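Local coordinates for DNA mismatch repair protein PMS1 (PDB 3H4L) that takes part in DNA mismatch repair in yeast and binds ATP with magnesium through a GHKL-type ATPase domain, at residues K31-N36 against V147-L152; Q21-T24 against T28-K31. All coordinates share one frame; numbering follows the deposited sequence.

Interaction 1 (K31-N36 against V147-L152); sequences KELVDN and VLVSQL. With MG (magnesium ion), chain F; ANP (phosphoaminophosphonic acid-adenylate ester), chain E.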
loop_
_atom_site.group_PDB
_atom_site.type_symbol
_atom_site.label_atom_id
_atom_site.label_comp_id
_atom_site.label_asym_id
_atom_site.label_seq_id
_atom_site.Cartn_x
_atom_site.Cartn_y
_atom_site.Cartn_z
ATOM N N LYS B 31 -3.292 -9.028 -14.959
ATOM C CA LYS B 31 -3.482 -10.461 -15.131
ATOM C C LYS B 31 -2.452 -10.980 -16.122
ATOM O O LYS B 31 -1.756 -11.959 -15.845
ATOM C CB LYS B 31 -4.856 -10.773 -15.702
ATOM C CG LYS B 31 -5.968 -10.969 -14.718
ATOM C CD LYS B 31 -7.187 -11.467 -15.488
ATOM C CE LYS B 31 -8.392 -11.690 -14.599
ATOM N NZ LYS B 31 -9.534 -12.238 -15.395
ATOM N N GLU B 32 -2.371 -10.318 -17.276
ATOM C CA GLU B 32 -1.457 -10.703 -18.352
ATOM C C GLU B 32 -0.000 -10.766 -17.915
ATOM O O GLU B 32 0.741 -11.680 -18.308
ATOM C CB GLU B 32 -1.605 -9.746 -19.537
ATOM C CG GLU B 32 -3.017 -9.723 -20.147
ATOM C CD GLU B 32 -3.408 -11.041 -20.801
ATOM O OE1 GLU B 32 -2.689 -12.051 -20.630
ATOM O OE2 GLU B 32 -4.452 -11.069 -21.489
ATOM N N LEU B 33 0.406 -9.802 -17.096
ATOM C CA LEU B 33 1.774 -9.765 -16.602
ATOM C C LEU B 33 2.071 -10.873 -15.575
ATOM O O LEU B 33 3.102 -11.553 -15.665
ATOM C CB LEU B 33 2.067 -8.389 -16.008
ATOM C CG LEU B 33 1.946 -7.290 -17.065
ATOM C CD1 LEU B 33 2.128 -5.932 -16.410
ATOM C CD2 LEU B 33 2.976 -7.523 -18.178
ATOM N N VAL B 34 1.184 -11.048 -14.601
ATOM C CA VAL B 34 1.372 -12.090 -13.600
ATOM C C VAL B 34 1.445 -13.455 -14.307
ATOM O O VAL B 34 2.399 -14.221 -14.102
ATOM C CB VAL B 34 0.209 -12.072 -12.554
ATOM C CG1 VAL B 34 0.297 -13.284 -11.625
ATOM C CG2 VAL B 34 0.262 -10.770 -11.742
ATOM N N ASP B 35 0.448 -13.741 -15.152
ATOM C CA ASP B 35 0.391 -14.992 -15.907
ATOM C C ASP B 35 1.702 -15.262 -16.628
ATOM O O ASP B 35 2.227 -16.379 -16.590
ATOM C CB ASP B 35 -0.737 -14.958 -16.943
ATOM C CG ASP B 35 -2.079 -15.321 -16.356
ATOM O OD1 ASP B 35 -2.139 -15.565 -15.139
ATOM O OD2 ASP B 35 -3.078 -15.367 -17.110
ATOM N N ASN B 36 2.234 -14.245 -17.293
ATOM C CA ASN B 36 3.481 -14.435 -17.994
ATOM C C ASN B 36 4.628 -14.789 -17.048
ATOM O O ASN B 36 5.440 -15.663 -17.353
ATOM C CB ASN B 36 3.810 -13.201 -18.823
ATOM C CG ASN B 36 2.972 -13.126 -20.072
ATOM O OD1 ASN B 36 2.406 -14.127 -20.502
ATOM N ND2 ASN B 36 2.891 -11.946 -20.671
ATOM N N VAL B 147 8.680 -6.136 -16.660
ATOM C CA VAL B 147 7.834 -5.528 -17.681
ATOM C C VAL B 147 7.197 -4.266 -17.091
ATOM O O VAL B 147 6.602 -4.286 -15.997
ATOM C CB VAL B 147 6.727 -6.499 -18.162
ATOM C CG1 VAL B 147 5.973 -5.895 -19.349
ATOM C CG2 VAL B 147 7.341 -7.826 -18.565
ATOM N N LEU B 148 7.338 -3.160 -17.807
ATOM C CA LEU B 148 6.782 -1.906 -17.339
ATOM C C LEU B 148 5.753 -1.355 -18.318
ATOM O O LEU B 148 6.079 -1.061 -19.470
ATOM C CB LEU B 148 7.901 -0.879 -17.156
ATOM C CG LEU B 148 7.431 0.483 -16.642
ATOM C CD1 LEU B 148 6.982 0.332 -15.190
ATOM C CD2 LEU B 148 8.553 1.519 -16.754
ATOM N N VAL B 149 4.512 -1.228 -17.859
ATOM C CA VAL B 149 3.431 -0.675 -18.677
ATOM C C VAL B 149 3.164 0.713 -18.107
ATOM O O VAL B 149 2.785 0.842 -16.947
ATOM C CB VAL B 149 2.136 -1.514 -18.554
ATOM C CG1 VAL B 149 0.956 -0.755 -19.184
ATOM C CG2 VAL B 149 2.327 -2.880 -19.219
ATOM N N SER B 150 3.369 1.755 -18.905
ATOM C CA SER B 150 3.146 3.106 -18.412
ATOM C C SER B 150 2.236 3.873 -19.345
ATOM O O SER B 150 2.096 3.511 -20.514
ATOM C CB SER B 150 4.471 3.846 -18.295
ATOM O OG SER B 150 4.898 4.287 -19.566
ATOM N N GLN B 151 1.622 4.933 -18.824
ATOM C CA GLN B 151 0.721 5.759 -19.618
ATOM C C GLN B 151 -0.360 4.895 -20.268
ATOM O O GLN B 151 -0.624 4.978 -21.481
ATOM C CB GLN B 151 1.521 6.519 -20.680
ATOM C CG GLN B 151 2.301 7.701 -20.113
ATOM C CD GLN B 151 3.226 8.362 -21.131
ATOM O OE1 GLN B 151 3.082 8.167 -22.341
ATOM N NE2 GLN B 151 4.176 9.161 -20.640
ATOM N N LEU B 152 -0.993 4.068 -19.446
ATOM C CA LEU B 152 -2.024 3.176 -19.936
ATOM C C LEU B 152 -3.207 3.927 -20.555
ATOM O O LEU B 152 -3.712 4.899 -19.999
ATOM C CB LEU B 152 -2.492 2.262 -18.799
ATOM C CG LEU B 152 -3.487 1.154 -19.144
ATOM C CD1 LEU B 152 -2.903 0.190 -20.174
ATOM C CD2 LEU B 152 -3.838 0.427 -17.865
HETATM MG MG MG F . 0.913 -14.477 -22.021
HETATM P PG ANP E . -0.955 -16.155 -23.321
HETATM O O1G ANP E . -0.741 -14.852 -22.669
HETATM O O2G ANP E . -0.776 -17.267 -22.418
HETATM O O3G ANP E . -2.268 -16.298 -24.042
HETATM P PB ANP E . 1.701 -15.766 -24.311
HETATM O O1B ANP E . 2.538 -16.496 -25.305
HETATM O O2B ANP E . 2.187 -15.759 -22.943
HETATM N N3B ANP E . 0.192 -16.285 -24.452
HETATM P PA ANP E . 1.992 -12.871 -24.189
HETATM O O1A ANP E . 1.429 -12.861 -22.854
HETATM O O2A ANP E . 1.763 -11.720 -25.110
HETATM O O3A ANP E . 1.629 -14.275 -24.858
HETATM O "O5'" ANP E . 3.584 -12.807 -24.121
HETATM C "C5'" ANP E . 4.247 -13.674 -24.960
HETATM C "C4'" ANP E . 5.701 -13.902 -25.101
HETATM O "O4'" ANP E . 6.450 -12.898 -24.392
HETATM C "C3'" ANP E . 5.770 -15.175 -24.328
HETATM O "O3'" ANP E . 5.418 -16.280 -25.169
HETATM C "C2'" ANP E . 7.162 -15.136 -23.769
HETATM O "O2'" ANP E . 8.008 -15.760 -24.715
HETATM C "C1'" ANP E . 7.364 -13.599 -23.564
HETATM N N9 ANP E . 7.156 -13.031 -22.198
HETATM C C8 ANP E . 6.208 -12.148 -21.703
HETATM N N7 ANP E . 6.298 -11.839 -20.444
HETATM C C5 ANP E . 7.399 -12.569 -20.038
HETATM C C6 ANP E . 8.097 -12.734 -18.781
HETATM N N6 ANP E . 7.711 -12.094 -17.684
HETATM N N1 ANP E . 9.211 -13.571 -18.691
HETATM C C2 ANP E . 9.650 -14.253 -19.804
HETATM N N3 ANP E . 9.066 -14.167 -21.033
HETATM C C4 ANP E . 7.944 -13.325 -21.092
HETATM O O HOH W 1 0.007 -13.273 -20.505
HETATM O O HOH W 2 0.319 -15.780 -20.395
#
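L33 meets V147 and V149 mainly through methyl groups, and this apolar touch joins helix 26-39 to strand 144-150. The CD2 branch of L33 lies 3.6 Å from CG1 of V147, the closest approach between the two segments. Its other branch, CD1, reaches CG2 of V149 at the longer 4.2 Å. The CA-CB bond of L33 points toward the strand, and chi1 of -62° with chi2 of 175° spreads CD1 and CD2 between V149 and V147, two residues whose own CA-CB bonds point back at the helix; that of L148, between them, points away. All three touching side chains are buried, and L33 also packs on C59 of the adjacent strand 56-61.

Metal coordination occupies another side of the same helix. N36 OD1 binds the magnesium ion at 2.2 Å, and the nucleotide supplies one oxygen from each of its three phosphorus centres, O1A, O2B and O1G, with two waters making six ligands.

Hydrogen bonds reinforce this site. N36 ND2 donates to O1A of ANP at 2.8 Å with a bent N-H...O angle of 142°, so one amide serves both metal and alpha-phosphate. One metal-bound water donates to the backbone O of E32 (2.8 Å) and to its OE1 (3.0 Å); the chain of E32 is bent at chi2, curling the carboxylate round to that water.

Such an asparagine on a helix packed against the sheet is characteristic of the Bergerat fold of GHKL ATPases. The chemistry implies divided duties: L33 seats the helix on the sheet, while E32 and N36 hold hydrated metal and phosphate.

Interaction 2 (Q21-T24 against T28-K31); sequences QVIT and TAVK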
loop_
_atom_site.group_PDB
_atom_site.type_symbol
_atom_site.label_atom_id
_atom_site.label_comp_id
_atom_site.label_asym_id
_atom_site.label_seq_id
_atom_site.Cartn_x
_atom_site.Cartn_y
_atom_site.Cartn_z
ATOM N N GLN B 21 -9.379 -3.792 -27.130
ATOM C CA GLN B 21 -10.371 -4.809 -26.807
ATOM C C GLN B 21 -9.682 -5.932 -26.031
ATOM O O GLN B 21 -10.337 -6.720 -25.328
ATOM C CB GLN B 21 -10.984 -5.385 -28.084
ATOM C CG GLN B 21 -11.961 -4.471 -28.797
ATOM C CD GLN B 21 -12.328 -5.004 -30.176
ATOM O OE1 GLN B 21 -12.289 -6.218 -30.411
ATOM N NE2 GLN B 21 -12.695 -4.102 -31.090
ATOM N N VAL B 22 -8.359 -6.023 -26.168
ATOM C CA VAL B 22 -7.629 -7.058 -25.449
ATOM C C VAL B 22 -7.314 -6.629 -24.015
ATOM O O VAL B 22 -7.526 -7.388 -23.079
ATOM C CB VAL B 22 -6.333 -7.428 -26.167
ATOM C CG1 VAL B 22 -5.523 -8.367 -25.306
ATOM C CG2 VAL B 22 -6.661 -8.094 -27.502
ATOM N N ILE B 23 -6.812 -5.411 -23.851
ATOM C CA ILE B 23 -6.497 -4.904 -22.521
ATOM C C ILE B 23 -7.622 -3.948 -22.127
ATOM O O ILE B 23 -7.522 -2.740 -22.331
ATOM C CB ILE B 23 -5.144 -4.152 -22.510
ATOM C CG1 ILE B 23 -4.059 -5.014 -23.169
ATOM C CG2 ILE B 23 -4.757 -3.800 -21.081
ATOM C CD1 ILE B 23 -3.948 -6.430 -22.599
ATOM N N THR B 24 -8.697 -4.511 -21.577
ATOM C CA THR B 24 -9.864 -3.733 -21.178
ATOM C C THR B 24 -9.570 -2.730 -20.079
ATOM O O THR B 24 -10.048 -1.602 -20.132
ATOM C CB THR B 24 -11.032 -4.652 -20.733
ATOM O OG1 THR B 24 -10.528 -5.697 -19.891
ATOM C CG2 THR B 24 -11.729 -5.265 -21.960
ATOM N N THR B 28 -6.869 -6.224 -16.200
ATOM C CA THR B 28 -6.581 -7.184 -17.263
ATOM C C THR B 28 -5.090 -7.126 -17.564
ATOM O O THR B 28 -4.435 -8.157 -17.725
ATOM C CB THR B 28 -7.369 -6.840 -18.545
ATOM O OG1 THR B 28 -8.769 -6.836 -18.248
ATOM C CG2 THR B 28 -7.102 -7.855 -19.646
ATOM N N ALA B 29 -4.549 -5.915 -17.638
ATOM C CA ALA B 29 -3.130 -5.765 -17.915
ATOM C C ALA B 29 -2.327 -6.526 -16.866
ATOM O O ALA B 29 -1.414 -7.271 -17.204
ATOM C CB ALA B 29 -2.743 -4.286 -17.918
ATOM N N VAL B 30 -2.681 -6.349 -15.597
ATOM C CA VAL B 30 -1.991 -7.031 -14.504
ATOM C C VAL B 30 -2.095 -8.543 -14.637
ATOM O O VAL B 30 -1.111 -9.261 -14.434
ATOM C CB VAL B 30 -2.572 -6.631 -13.138
ATOM C CG1 VAL B 30 -1.865 -7.397 -12.026
ATOM C CG2 VAL B 30 -2.429 -5.125 -12.937
ATOM N N LYS B 31 -3.292 -9.028 -14.959
ATOM C CA LYS B 31 -3.482 -10.461 -15.131
ATOM C C LYS B 31 -2.452 -10.980 -16.122
ATOM O O LYS B 31 -1.756 -11.959 -15.845
ATOM C CB LYS B 31 -4.856 -10.773 -15.702
ATOM C CG LYS B 31 -5.968 -10.969 -14.718
ATOM C CD LYS B 31 -7.187 -11.467 -15.488
ATOM C CE LYS B 31 -8.392 -11.690 -14.599
ATOM N NZ LYS B 31 -9.534 -12.238 -15.395
#
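T24 and T28 meet through their hydroxyls, OG1 to OG1 at 2.7 Å, with the two side chains crossing at about a right angle. The distance suits a hydrogen bond, but the one hydroxyl proton of T28 could go either to T24 OG1 or to OD1 of the intervening D25, so which way the OG1-OG1 bond runs is not settled. The methyl of T28 turns the other way: CG2, anti to the backbone N (chi1 -58° for OG1), stands 3.5 Å from the carbonyl O of V22. T28 thus spans the turn with both branches, the polar one on T24 and the apolar one beside the end of the preceding helix.

A second touch is apolar. CG2 of I23 rests 3.8 Å from CB of A29, whose small side chain lets the isoleucine methyl come within 4.0 Å of the A29 backbone N as well.

These contacts close a tight turn between two helices, from helix 11-22 into helix 26-39 of the GHKL-type ATPase domain. I23 is where helical geometry breaks (phi/psi -102/85°), and the CA atoms of I23 and T28 are 5.7 Å apart. Replacing T28 by a valine would probably leave the T24 hydroxyl and D25 carboxylate without this hydroxyl partner, freeing the T24 side chain to turn.

Farther out, helix 101-107 backs the apolar part of the turn: L105 touches both I23 and A29, while S104 touches V22 and I23. I23 additionally packs on I108. Further along helix 26-39, V30 meets C174 and I178 of helix 167-184, and K31 touches V177 and Y181 of that helix.

In the fold
Helix 26-39 carries both contacts, whose centres lie 8 Å apart and which share K31. Interaction 2 lies where the chain enters this helix, and interaction 1 sets the next stretch against the large sheet. They touch directly where CD1 of I23 packs 4.2 Å from CG of E32, linking the turn to E32 of the nucleotide pocket. The nucleotide and metal adjoin interaction 1, whereas in interaction 2 the side chain of V22 lies about 8 Å from ANP and that of I23 about 9 Å from magnesium. R98, L102 and D61 add further hydrogen bonds to the nucleotide.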